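Local coordinates for protein uncharacterized RmlC-like cupin (Ralstonia eutropha JMP134, PDB 3EBR) that is of unknown function but belongs to the cupin superfamily as a ChrR-like cupin with the beta-barrel fold of that family, at residues Thr135-Asp138 / Arg139-Tyr143. Residues are numbered along the deposited sequence; the frame is centred on the assembly and turned at random.
Sequences TSMD and RYLNY
Met137 meets Leu141 one helical turn further on, and Arg139 folds its long side chain back over the turn that begins at Thr135. In the first pair CG of Met137 lies 3.7 Å from CD1 of Leu141, and the selenium of this selenomethionine (SE) stands 4.0 Å from the same Leu141 CD1; the two side chains cross at a slant. With CG opposite the backbone nitrogen (chi1 -175°), the Met137 chain bends at chi2 and chi3, which keeps SE beside the Leu141 branch. Beneath them the Leu141 amide N donates to Met137 O at 2.8 Å, a bond of the alpha-helix. Phe4 of a second subunit packs on both residues, so this i to i+4 apolar pair is part of the subunit interface. The residues belong to helix 133-146, which follows the last strand, 127-131, of a cupin-type beta fold and lies against strands 20-21 and 30-37.

Arg139 N makes the equivalent helical bond to Thr135 O at 3.1 Å. The aliphatic chain of Arg139 runs extended until the bend at chi3 (-57°), which swings the guanidinium back along the helix and places its edge near Ser136 CA. The group is held by a salt bridge to Glu131, which also shares a hydrogen bond with Thr135 OG1, by a hydrogen bond from NE to Ala23 O and by a cation-pi contact with Phe22. On the exposed flank, Asp138 takes part through its backbone and CB: its CG is turned away from its own carbonyl carbon (chi1 -73°), and the carboxylate stays out of the contact. Asp138 O accepts the Asn142 backbone N at 2.8 Å, while the face of the Asn142 carboxamide lies over the same oxygen without its ND2 hydrogen-bonding there, the angle being poor.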
loop_
_atom_site.group_PDB
_atom_site.type_symbol
_atom_site.label_atom_id
_atom_site.label_comp_id
_atom_site.label_asym_id
_atom_site.label_seq_id
_atom_site.Cartn_x
_atom_site.Cartn_y
_atom_site.Cartn_z
ATOM N N THR A 135 -17.687 1.138 -9.819
ATOM C CA THR A 135 -18.706 0.144 -10.212
ATOM C C THR A 135 -19.207 -0.644 -8.977
ATOM O O THR A 135 -20.375 -1.045 -8.932
ATOM C CB THR A 135 -18.190 -0.838 -11.277
ATOM O OG1 THR A 135 -17.094 -1.575 -10.734
ATOM C CG2 THR A 135 -17.742 -0.103 -12.558
ATOM N N SER A 136 -18.311 -0.878 -8.006
ATOM C CA SER A 136 -18.636 -1.543 -6.735
ATOM C C SER A 136 -19.593 -0.686 -5.900
ATOM O O SER A 136 -20.582 -1.187 -5.337
ATOM C CB SER A 136 -17.367 -1.788 -5.923
ATOM O OG SER A 136 -16.468 -2.643 -6.597
HETATM N N MSE A 137 -19.276 0.605 -5.823
HETATM C CA MSE A 137 -20.085 1.575 -5.102
HETATM C C MSE A 137 -21.445 1.764 -5.779
HETATM O O MSE A 137 -22.455 1.841 -5.075
HETATM C CB MSE A 137 -19.338 2.920 -5.005
HETATM C CG MSE A 137 -20.014 4.005 -4.178
HETATM SE SE MSE A 137 -20.136 3.529 -2.302
HETATM C CE MSE A 137 -18.226 3.834 -1.785
ATOM N N ASP A 138 -21.459 1.866 -7.118
ATOM C CA ASP A 138 -22.703 2.017 -7.893
ATOM C C ASP A 138 -23.630 0.850 -7.617
ATOM O O ASP A 138 -24.796 1.068 -7.327
ATOM C CB ASP A 138 -22.468 2.122 -9.419
ATOM C CG ASP A 138 -21.876 3.475 -9.869
ATOM O OD1 ASP A 138 -21.721 4.420 -9.059
ATOM O OD2 ASP A 138 -21.581 3.593 -11.079
ATOM N N ARG A 139 -23.098 -0.369 -7.677
ATOM C CA ARG A 139 -23.876 -1.582 -7.405
ATOM C C ARG A 139 -24.399 -1.600 -5.954
ATOM O O ARG A 139 -25.581 -1.850 -5.742
ATOM C CB ARG A 139 -23.036 -2.820 -7.735
ATOM C CG ARG A 139 -23.679 -4.174 -7.448
ATOM C CD ARG A 139 -22.886 -5.430 -7.765
ATOM N NE ARG A 139 -22.449 -5.552 -9.153
ATOM C CZ ARG A 139 -21.337 -5.026 -9.674
ATOM N NH1 ARG A 139 -20.485 -4.284 -8.962
ATOM N NH2 ARG A 139 -21.077 -5.231 -10.956
ATOM N N TYR A 140 -23.523 -1.314 -4.986
ATOM C CA TYR A 140 -23.901 -1.269 -3.562
ATOM C C TYR A 140 -25.018 -0.245 -3.314
ATOM O O TYR A 140 -26.040 -0.586 -2.722
ATOM C CB TYR A 140 -22.675 -1.001 -2.667
ATOM C CG TYR A 140 -23.034 -0.845 -1.203
ATOM C CD1 TYR A 140 -23.332 -1.961 -0.414
ATOM C CD2 TYR A 140 -23.081 0.421 -0.604
ATOM C CE1 TYR A 140 -23.681 -1.820 0.936
ATOM C CE2 TYR A 140 -23.431 0.570 0.741
ATOM C CZ TYR A 140 -23.723 -0.552 1.509
ATOM O OH TYR A 140 -24.070 -0.408 2.836
ATOM N N LEU A 141 -24.835 0.978 -3.809
ATOM C CA LEU A 141 -25.846 2.042 -3.669
ATOM C C LEU A 141 -27.123 1.779 -4.499
ATOM O O LEU A 141 -28.201 2.157 -4.045
ATOM C CB LEU A 141 -25.247 3.420 -4.002
ATOM C CG LEU A 141 -24.118 3.947 -3.100
ATOM C CD1 LEU A 141 -23.526 5.214 -3.691
ATOM C CD2 LEU A 141 -24.597 4.190 -1.673
ATOM N N ASN A 142 -27.011 1.173 -5.692
ATOM C CA ASN A 142 -28.200 0.838 -6.532
ATOM C C ASN A 142 -29.105 -0.225 -5.880
ATOM O O ASN A 142 -30.327 -0.114 -5.967
ATOM C CB ASN A 142 -27.832 0.389 -7.971
ATOM C CG ASN A 142 -27.329 1.538 -8.877
ATOM O OD1 ASN A 142 -27.645 2.714 -8.682
ATOM N ND2 ASN A 142 -26.542 1.171 -9.887
ATOM N N TYR A 143 -28.504 -1.248 -5.262
ATOM C CA TYR A 143 -29.254 -2.307 -4.553
ATOM C C TYR A 143 -29.926 -1.750 -3.313
ATOM O O TYR A 143 -31.074 -2.103 -3.033
ATOM C CB TYR A 143 -28.335 -3.463 -4.174
ATOM C CG TYR A 143 -28.926 -4.612 -3.364
ATOM C CD1 TYR A 143 -29.026 -4.545 -1.967
ATOM C CD2 TYR A 143 -29.322 -5.797 -3.983
ATOM C CE1 TYR A 143 -29.561 -5.603 -1.220
ATOM C CE2 TYR A 143 -29.853 -6.865 -3.241
ATOM C CZ TYR A 143 -29.971 -6.758 -1.864
ATOM O OH TYR A 143 -30.492 -7.803 -1.137
#